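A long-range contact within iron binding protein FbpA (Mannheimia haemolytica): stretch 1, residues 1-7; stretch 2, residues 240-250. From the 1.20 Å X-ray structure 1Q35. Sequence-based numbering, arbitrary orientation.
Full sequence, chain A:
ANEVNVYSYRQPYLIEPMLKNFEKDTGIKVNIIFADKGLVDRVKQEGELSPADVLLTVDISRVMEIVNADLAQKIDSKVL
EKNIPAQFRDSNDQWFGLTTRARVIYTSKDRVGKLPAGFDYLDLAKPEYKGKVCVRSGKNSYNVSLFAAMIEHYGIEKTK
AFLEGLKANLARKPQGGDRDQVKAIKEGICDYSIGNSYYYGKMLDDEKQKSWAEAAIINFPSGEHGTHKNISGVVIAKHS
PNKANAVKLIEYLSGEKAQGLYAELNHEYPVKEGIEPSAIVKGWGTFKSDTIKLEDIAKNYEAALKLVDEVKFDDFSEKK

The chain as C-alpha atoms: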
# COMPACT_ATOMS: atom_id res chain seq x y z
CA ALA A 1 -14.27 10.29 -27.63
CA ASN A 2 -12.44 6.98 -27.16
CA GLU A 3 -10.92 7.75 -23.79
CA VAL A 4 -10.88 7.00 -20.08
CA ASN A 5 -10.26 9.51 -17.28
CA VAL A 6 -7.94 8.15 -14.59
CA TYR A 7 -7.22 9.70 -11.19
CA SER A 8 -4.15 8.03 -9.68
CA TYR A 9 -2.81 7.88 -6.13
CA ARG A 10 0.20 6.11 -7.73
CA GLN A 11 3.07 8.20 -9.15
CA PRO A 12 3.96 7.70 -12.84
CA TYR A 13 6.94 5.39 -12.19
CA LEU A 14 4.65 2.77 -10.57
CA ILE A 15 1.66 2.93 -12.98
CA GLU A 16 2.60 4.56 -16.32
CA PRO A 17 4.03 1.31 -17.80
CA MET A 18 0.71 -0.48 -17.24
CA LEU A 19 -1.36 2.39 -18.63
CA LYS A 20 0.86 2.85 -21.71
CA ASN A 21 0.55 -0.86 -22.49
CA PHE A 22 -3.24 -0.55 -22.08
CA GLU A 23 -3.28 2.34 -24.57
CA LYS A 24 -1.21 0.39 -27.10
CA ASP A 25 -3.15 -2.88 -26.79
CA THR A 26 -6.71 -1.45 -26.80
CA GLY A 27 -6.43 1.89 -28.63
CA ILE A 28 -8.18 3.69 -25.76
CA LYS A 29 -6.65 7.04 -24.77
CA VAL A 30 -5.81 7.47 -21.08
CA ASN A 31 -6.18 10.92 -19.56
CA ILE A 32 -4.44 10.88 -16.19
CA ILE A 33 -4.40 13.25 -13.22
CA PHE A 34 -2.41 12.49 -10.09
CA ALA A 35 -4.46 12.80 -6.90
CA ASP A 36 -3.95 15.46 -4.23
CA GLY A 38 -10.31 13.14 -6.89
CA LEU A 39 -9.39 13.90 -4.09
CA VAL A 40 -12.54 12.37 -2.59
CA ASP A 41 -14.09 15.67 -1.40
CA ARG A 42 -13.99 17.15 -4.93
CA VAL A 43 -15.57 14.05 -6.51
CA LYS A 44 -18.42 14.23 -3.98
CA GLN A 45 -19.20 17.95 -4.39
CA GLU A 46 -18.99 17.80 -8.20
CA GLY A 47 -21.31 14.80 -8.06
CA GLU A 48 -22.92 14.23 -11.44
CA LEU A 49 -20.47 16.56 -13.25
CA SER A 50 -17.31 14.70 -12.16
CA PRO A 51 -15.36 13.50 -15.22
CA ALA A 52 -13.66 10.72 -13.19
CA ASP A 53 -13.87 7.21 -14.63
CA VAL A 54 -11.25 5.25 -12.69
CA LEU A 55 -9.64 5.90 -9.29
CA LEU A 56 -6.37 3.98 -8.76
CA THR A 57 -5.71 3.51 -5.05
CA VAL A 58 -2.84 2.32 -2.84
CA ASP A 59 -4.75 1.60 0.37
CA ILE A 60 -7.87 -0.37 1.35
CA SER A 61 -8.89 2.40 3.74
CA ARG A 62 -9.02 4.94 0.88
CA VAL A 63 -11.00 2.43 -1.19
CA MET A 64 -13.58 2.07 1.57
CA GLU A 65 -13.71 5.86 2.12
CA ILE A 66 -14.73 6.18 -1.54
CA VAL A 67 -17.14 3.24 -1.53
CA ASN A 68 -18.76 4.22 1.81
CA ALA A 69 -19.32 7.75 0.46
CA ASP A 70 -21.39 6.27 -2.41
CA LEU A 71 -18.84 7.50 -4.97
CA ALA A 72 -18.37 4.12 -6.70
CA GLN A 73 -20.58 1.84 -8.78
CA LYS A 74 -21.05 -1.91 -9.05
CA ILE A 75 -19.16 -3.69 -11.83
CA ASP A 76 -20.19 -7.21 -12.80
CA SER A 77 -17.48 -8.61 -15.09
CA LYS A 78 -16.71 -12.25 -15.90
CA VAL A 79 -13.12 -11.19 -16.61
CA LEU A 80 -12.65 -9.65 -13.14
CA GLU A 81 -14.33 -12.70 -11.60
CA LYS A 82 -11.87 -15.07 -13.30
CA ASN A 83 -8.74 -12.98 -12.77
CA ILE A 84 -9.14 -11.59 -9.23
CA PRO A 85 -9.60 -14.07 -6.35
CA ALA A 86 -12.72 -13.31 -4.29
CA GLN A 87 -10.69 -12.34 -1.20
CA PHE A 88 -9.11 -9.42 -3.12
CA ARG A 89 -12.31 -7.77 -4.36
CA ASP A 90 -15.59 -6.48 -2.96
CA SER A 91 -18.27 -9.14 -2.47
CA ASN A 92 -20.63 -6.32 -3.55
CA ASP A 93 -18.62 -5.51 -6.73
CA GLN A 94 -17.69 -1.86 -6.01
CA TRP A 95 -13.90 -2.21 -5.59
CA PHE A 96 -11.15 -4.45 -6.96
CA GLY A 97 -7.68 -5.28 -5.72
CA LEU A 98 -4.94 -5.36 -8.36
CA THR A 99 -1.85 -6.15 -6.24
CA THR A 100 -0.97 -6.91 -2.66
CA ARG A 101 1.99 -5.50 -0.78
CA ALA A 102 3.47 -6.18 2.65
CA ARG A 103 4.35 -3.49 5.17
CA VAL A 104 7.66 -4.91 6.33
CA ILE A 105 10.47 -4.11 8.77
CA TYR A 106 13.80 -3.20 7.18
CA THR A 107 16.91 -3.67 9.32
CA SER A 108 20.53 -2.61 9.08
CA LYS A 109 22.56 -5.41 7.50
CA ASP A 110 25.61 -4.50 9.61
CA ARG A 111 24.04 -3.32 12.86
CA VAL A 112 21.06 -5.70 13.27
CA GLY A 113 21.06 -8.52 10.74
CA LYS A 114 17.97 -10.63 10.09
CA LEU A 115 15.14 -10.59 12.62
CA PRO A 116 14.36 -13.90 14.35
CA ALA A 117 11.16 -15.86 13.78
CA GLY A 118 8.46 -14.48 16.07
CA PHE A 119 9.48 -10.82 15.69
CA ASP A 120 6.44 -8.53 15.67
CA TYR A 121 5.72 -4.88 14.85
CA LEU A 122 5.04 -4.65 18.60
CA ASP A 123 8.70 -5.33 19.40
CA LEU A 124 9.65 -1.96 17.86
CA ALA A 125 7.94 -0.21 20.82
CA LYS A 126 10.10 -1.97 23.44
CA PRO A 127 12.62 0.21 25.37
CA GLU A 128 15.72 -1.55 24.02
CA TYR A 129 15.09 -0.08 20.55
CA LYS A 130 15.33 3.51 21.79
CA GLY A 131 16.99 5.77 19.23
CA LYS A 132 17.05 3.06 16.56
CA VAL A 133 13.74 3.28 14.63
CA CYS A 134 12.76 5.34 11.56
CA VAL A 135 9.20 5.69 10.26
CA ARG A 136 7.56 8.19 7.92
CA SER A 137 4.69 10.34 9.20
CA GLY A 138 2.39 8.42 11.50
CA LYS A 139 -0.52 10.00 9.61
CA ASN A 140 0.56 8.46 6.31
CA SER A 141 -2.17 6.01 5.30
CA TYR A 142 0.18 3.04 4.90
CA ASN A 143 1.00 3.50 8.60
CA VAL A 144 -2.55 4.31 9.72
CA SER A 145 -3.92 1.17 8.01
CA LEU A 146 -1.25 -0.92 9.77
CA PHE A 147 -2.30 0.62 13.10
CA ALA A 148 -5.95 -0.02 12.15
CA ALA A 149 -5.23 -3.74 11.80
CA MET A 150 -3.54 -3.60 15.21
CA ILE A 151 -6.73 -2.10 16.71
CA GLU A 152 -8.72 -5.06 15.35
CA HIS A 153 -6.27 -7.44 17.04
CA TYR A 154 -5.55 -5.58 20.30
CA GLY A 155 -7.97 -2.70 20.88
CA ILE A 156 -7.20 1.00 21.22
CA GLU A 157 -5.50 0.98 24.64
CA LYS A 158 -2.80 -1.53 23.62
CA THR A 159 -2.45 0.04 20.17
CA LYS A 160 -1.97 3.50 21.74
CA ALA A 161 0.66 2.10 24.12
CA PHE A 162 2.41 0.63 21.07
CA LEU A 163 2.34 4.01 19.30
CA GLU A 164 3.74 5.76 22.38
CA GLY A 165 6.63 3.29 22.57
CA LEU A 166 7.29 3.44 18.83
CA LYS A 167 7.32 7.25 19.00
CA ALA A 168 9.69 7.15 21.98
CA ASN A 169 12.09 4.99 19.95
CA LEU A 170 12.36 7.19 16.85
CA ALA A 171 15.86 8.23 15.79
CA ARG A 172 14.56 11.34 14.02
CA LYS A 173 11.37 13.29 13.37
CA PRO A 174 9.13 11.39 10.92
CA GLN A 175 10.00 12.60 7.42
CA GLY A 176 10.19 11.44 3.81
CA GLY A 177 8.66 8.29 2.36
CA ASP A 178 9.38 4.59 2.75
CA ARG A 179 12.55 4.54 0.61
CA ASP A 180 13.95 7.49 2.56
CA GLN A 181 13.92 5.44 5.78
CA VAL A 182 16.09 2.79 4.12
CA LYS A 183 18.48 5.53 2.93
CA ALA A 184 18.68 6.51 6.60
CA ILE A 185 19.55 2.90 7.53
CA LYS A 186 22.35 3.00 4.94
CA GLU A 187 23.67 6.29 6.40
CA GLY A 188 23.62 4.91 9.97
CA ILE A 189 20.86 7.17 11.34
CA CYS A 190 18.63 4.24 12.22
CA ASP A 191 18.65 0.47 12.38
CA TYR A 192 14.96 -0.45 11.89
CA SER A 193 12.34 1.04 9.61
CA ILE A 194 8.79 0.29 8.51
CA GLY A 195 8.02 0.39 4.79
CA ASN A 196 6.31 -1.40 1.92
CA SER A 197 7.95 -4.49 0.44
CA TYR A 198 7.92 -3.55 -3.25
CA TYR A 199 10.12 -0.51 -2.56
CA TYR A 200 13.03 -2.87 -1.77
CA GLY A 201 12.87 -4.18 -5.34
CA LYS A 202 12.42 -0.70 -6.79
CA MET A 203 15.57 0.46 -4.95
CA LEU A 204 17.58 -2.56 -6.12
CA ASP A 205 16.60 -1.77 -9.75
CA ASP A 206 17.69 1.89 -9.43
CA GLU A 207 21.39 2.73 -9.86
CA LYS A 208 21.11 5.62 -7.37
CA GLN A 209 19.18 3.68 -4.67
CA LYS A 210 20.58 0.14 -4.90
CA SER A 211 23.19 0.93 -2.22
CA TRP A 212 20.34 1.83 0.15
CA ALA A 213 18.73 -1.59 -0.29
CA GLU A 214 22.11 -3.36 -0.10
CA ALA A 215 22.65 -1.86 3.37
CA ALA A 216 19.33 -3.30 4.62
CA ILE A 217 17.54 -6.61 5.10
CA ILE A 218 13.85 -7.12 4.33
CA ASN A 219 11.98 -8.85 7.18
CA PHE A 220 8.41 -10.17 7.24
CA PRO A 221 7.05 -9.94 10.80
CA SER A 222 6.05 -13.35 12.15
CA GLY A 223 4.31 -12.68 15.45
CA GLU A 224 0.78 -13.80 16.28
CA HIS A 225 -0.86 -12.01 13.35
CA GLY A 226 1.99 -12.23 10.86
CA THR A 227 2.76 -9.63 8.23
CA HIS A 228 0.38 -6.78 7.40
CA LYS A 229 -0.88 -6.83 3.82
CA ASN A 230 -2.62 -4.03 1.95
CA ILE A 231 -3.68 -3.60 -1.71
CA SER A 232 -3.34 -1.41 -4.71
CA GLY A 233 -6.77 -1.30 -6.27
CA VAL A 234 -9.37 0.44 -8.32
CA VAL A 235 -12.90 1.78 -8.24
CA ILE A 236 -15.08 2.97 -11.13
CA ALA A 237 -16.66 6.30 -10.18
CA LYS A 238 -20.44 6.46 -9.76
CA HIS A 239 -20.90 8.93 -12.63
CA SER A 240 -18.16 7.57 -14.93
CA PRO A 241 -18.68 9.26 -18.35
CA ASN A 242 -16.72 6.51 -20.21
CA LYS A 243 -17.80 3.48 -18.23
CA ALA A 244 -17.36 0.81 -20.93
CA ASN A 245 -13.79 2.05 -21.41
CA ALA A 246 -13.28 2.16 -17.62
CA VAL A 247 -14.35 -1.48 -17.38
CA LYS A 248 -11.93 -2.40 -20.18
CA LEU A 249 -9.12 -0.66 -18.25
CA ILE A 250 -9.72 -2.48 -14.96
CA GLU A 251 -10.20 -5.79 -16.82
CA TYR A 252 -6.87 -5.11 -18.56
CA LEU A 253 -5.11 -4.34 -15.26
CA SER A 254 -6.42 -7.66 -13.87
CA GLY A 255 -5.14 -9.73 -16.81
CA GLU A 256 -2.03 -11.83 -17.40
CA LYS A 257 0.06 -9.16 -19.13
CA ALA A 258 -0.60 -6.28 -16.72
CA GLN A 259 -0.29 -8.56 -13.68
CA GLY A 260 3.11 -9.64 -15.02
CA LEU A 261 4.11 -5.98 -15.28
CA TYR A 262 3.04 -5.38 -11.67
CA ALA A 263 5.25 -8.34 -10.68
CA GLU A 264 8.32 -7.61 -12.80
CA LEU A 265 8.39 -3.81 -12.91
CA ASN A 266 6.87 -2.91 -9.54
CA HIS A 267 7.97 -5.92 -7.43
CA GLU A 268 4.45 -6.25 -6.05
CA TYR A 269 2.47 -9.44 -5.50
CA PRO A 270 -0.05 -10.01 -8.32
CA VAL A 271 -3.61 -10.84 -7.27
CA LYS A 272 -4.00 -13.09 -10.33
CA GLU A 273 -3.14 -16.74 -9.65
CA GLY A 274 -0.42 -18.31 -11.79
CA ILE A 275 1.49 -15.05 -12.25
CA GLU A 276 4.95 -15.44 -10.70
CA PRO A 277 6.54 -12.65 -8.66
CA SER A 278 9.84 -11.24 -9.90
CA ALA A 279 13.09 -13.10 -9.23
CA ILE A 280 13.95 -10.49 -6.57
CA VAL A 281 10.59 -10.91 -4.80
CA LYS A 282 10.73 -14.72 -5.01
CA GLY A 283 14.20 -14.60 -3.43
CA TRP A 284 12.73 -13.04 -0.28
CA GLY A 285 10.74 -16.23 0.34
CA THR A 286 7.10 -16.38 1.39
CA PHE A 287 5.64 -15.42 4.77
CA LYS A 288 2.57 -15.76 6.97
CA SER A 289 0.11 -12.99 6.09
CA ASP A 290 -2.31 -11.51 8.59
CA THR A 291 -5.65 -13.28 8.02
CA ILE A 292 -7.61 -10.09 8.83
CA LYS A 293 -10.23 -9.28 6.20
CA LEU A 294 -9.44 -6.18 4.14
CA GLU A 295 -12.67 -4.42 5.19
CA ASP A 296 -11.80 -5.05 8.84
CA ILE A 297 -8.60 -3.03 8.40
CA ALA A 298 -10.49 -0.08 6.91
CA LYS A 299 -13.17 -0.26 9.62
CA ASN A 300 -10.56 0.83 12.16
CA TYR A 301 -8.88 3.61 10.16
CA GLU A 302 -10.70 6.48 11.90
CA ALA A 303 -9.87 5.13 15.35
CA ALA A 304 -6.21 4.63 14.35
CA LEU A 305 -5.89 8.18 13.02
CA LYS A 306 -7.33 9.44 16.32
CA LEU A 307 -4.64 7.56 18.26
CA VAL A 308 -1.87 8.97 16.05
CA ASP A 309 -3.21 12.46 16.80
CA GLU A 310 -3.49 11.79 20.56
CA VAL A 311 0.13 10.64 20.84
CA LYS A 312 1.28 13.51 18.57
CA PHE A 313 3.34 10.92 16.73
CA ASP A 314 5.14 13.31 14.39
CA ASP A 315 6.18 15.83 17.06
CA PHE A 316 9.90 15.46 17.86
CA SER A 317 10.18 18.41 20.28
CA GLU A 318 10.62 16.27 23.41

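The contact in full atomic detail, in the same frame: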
# COMPACT_ATOMS: atom_id res chain seq x y z
N ALA A 1 -15.52 10.70 -26.92
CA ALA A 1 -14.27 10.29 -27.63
C ALA A 1 -14.08 8.78 -27.48
O ALA A 1 -15.07 8.05 -27.35
CB ALA A 1 -13.08 11.06 -27.06
N ASN A 2 -12.83 8.33 -27.56
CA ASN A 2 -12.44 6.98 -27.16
C ASN A 2 -11.38 7.10 -26.09
O ASN A 2 -10.19 6.92 -26.36
CB ASN A 2 -11.91 6.18 -28.34
CG ASN A 2 -11.68 4.71 -28.00
OD1 ASN A 2 -10.96 4.02 -28.71
ND2 ASN A 2 -12.32 4.24 -26.93
N GLU A 3 -11.82 7.41 -24.88
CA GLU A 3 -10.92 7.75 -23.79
C GLU A 3 -11.42 7.22 -22.45
O GLU A 3 -12.55 6.74 -22.33
CB GLU A 3 -10.74 9.27 -23.73
CG GLU A 3 -12.01 10.02 -23.35
CD GLU A 3 -11.92 11.52 -23.54
OE1 GLU A 3 -12.97 12.18 -23.41
OE2 GLU A 3 -10.82 12.05 -23.81
N VAL A 4 -10.55 7.34 -21.46
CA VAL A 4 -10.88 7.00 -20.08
C VAL A 4 -10.12 7.96 -19.17
O VAL A 4 -8.94 8.25 -19.39
CB VAL A 4 -10.56 5.51 -19.76
CG1 VAL A 4 -9.07 5.22 -19.88
CG2 VAL A 4 -11.08 5.13 -18.38
N ASN A 5 -10.80 8.48 -18.16
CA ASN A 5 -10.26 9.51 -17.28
C ASN A 5 -9.84 8.89 -15.96
O ASN A 5 -10.67 8.48 -15.15
CB ASN A 5 -11.30 10.60 -17.03
CG ASN A 5 -11.77 11.26 -18.31
OD1 ASN A 5 -11.01 11.42 -19.26
ND2 ASN A 5 -13.05 11.64 -18.35
N VAL A 6 -8.53 8.83 -15.74
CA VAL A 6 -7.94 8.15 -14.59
C VAL A 6 -7.44 9.17 -13.57
O VAL A 6 -6.78 10.14 -13.94
CB VAL A 6 -6.76 7.26 -15.05
CG1 VAL A 6 -6.10 6.56 -13.87
CG2 VAL A 6 -7.24 6.25 -16.08
N TYR A 7 -7.79 8.95 -12.31
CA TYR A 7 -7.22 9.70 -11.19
C TYR A 7 -6.39 8.71 -10.38
O TYR A 7 -6.91 7.70 -9.93
CB TYR A 7 -8.33 10.32 -10.34
CG TYR A 7 -8.98 11.48 -11.05
CD1 TYR A 7 -9.85 11.26 -12.12
CD2 TYR A 7 -8.69 12.80 -10.71
CE1 TYR A 7 -10.43 12.31 -12.79
CE2 TYR A 7 -9.27 13.86 -11.39
CZ TYR A 7 -10.15 13.60 -12.43
OH TYR A 7 -10.74 14.64 -13.12
N SER A 240 -19.11 7.84 -13.84
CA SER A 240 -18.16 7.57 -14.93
C SER A 240 -18.75 7.91 -16.31
O SER A 240 -19.72 7.27 -16.73
CB SER A 240 -17.76 6.10 -14.88
OG SER A 240 -17.01 5.71 -16.02
N PRO A 241 -18.21 8.92 -16.99
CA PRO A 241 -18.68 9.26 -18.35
C PRO A 241 -18.18 8.34 -19.48
O PRO A 241 -18.70 8.45 -20.60
CB PRO A 241 -18.15 10.68 -18.55
CG PRO A 241 -16.94 10.75 -17.70
CD PRO A 241 -17.21 9.89 -16.51
N ASN A 242 -17.21 7.47 -19.22
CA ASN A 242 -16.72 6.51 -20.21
C ASN A 242 -16.64 5.13 -19.57
O ASN A 242 -15.56 4.53 -19.48
CB ASN A 242 -15.35 6.92 -20.75
CG ASN A 242 -15.31 8.34 -21.24
OD1 ASN A 242 -15.78 8.65 -22.35
ND2 ASN A 242 -14.76 9.24 -20.43
N LYS A 243 -17.78 4.64 -19.11
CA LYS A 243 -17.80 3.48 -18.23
C LYS A 243 -17.36 2.19 -18.93
O LYS A 243 -16.64 1.40 -18.34
CB LYS A 243 -19.19 3.30 -17.61
CG LYS A 243 -19.29 2.14 -16.64
CD LYS A 243 -19.80 0.87 -17.30
CE LYS A 243 -20.13 -0.20 -16.29
NZ LYS A 243 -21.28 0.21 -15.44
N ALA A 244 -17.78 1.98 -20.17
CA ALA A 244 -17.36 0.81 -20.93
C ALA A 244 -15.84 0.78 -21.05
O ALA A 244 -15.23 -0.28 -20.92
CB ALA A 244 -18.00 0.79 -22.30
N ASN A 245 -15.25 1.94 -21.32
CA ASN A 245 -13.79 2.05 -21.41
C ASN A 245 -13.12 1.87 -20.04
O ASN A 245 -12.03 1.29 -19.95
CB ASN A 245 -13.39 3.40 -22.02
CG ASN A 245 -13.68 3.48 -23.51
OD1 ASN A 245 -13.94 2.47 -24.16
ND2 ASN A 245 -13.63 4.69 -24.06
N ALA A 246 -13.78 2.34 -18.99
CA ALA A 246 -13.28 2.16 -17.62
C ALA A 246 -13.26 0.68 -17.26
O ALA A 246 -12.30 0.21 -16.65
CB ALA A 246 -14.12 2.94 -16.64
N VAL A 247 -14.30 -0.05 -17.64
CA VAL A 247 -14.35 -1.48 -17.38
C VAL A 247 -13.24 -2.19 -18.15
O VAL A 247 -12.57 -3.06 -17.60
CB VAL A 247 -15.73 -2.07 -17.73
CG1 VAL A 247 -15.70 -3.60 -17.70
CG2 VAL A 247 -16.78 -1.56 -16.75
N LYS A 248 -13.02 -1.80 -19.40
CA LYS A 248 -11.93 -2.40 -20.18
C LYS A 248 -10.56 -2.15 -19.53
O LYS A 248 -9.70 -3.02 -19.56
CB LYS A 248 -11.96 -1.90 -21.62
CG LYS A 248 -13.08 -2.54 -22.44
CD LYS A 248 -13.17 -1.98 -23.85
CE LYS A 248 -14.25 -2.70 -24.65
NZ LYS A 248 -14.77 -1.88 -25.79
N LEU A 249 -10.37 -0.97 -18.94
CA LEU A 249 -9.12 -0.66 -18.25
C LEU A 249 -8.92 -1.56 -17.03
O LEU A 249 -7.84 -2.13 -16.86
CB LEU A 249 -9.05 0.81 -17.84
CG LEU A 249 -7.83 1.20 -17.00
CD1 LEU A 249 -6.52 0.84 -17.69
CD2 LEU A 249 -7.86 2.68 -16.70
N ILE A 250 -9.93 -1.70 -16.17
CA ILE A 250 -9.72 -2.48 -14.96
C ILE A 250 -9.63 -3.98 -15.29
O ILE A 250 -8.87 -4.70 -14.65
CB ILE A 250 -10.74 -2.14 -13.84
CG1 ILE A 250 -12.17 -2.59 -14.15
CG2 ILE A 250 -10.74 -0.65 -13.57
CD1 ILE A 250 -13.08 -2.48 -12.96
O HOH W 1 -15.38 10.87 -23.92
O HOH W 2 -14.34 12.16 -20.97

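The apolar centre of this contact is small and built from aliphatic side chains of modest size. Val6 and Leu249 make its tightest apolar pair, with Val6 CG2 3.7 Å from Leu249 CD2. The same leucine methyl also meets Val4, two residues before Val6 on the strand, with Val4 CG1 lying 4.2 Å from Leu249 CD2, so one residue of the helix spans two alternate positions of the strand. The CA-to-CB bond of Leu249 points toward the strand, with chi1 t and chi2 p. One turn back, Ala246 offers only a methyl group, and Val4 approaches close to the helix backbone: Val4 CG2 is 3.8 Å from Ala246 CA and 4.1 Å from Ala246 CB. The strand and helix axes come within 7.4 Å at an angle of 69°. On the helix, Asn245, Ala246 and Leu249 meet Val4 or Val6.

Asn245 marks the change from apolar to polar. Its CB packs 4.2 Å from Val4 CB, while its amide reaches the strand backbone: Asn245 ND2 donates to Glu3 O at 2.9 Å, with an N-H...O angle of 164°. Because this bond uses a backbone carbonyl, its acceptor does not depend on the side chain of Glu3. Asn242 CB lies 3.2 Å from that same Glu3 O.

At the edge, ordered water bridges the polar groups. The CA-to-CB bond of Glu3 points away from stretch 2, yet two waters link its carboxylate to Asn242. One donates to Glu3 OE1 (2.8 Å) and Asn242 OD1 (2.7 Å) and accepts from Ala1 N (3.0 Å). The other donates to Glu3 OE1 (2.8 Å) and accepts from Asn5 ND2 and Asn242 ND2, each at 3.0 Å. Asn242 occupies the N-cap position, but its side chain makes no capping bond.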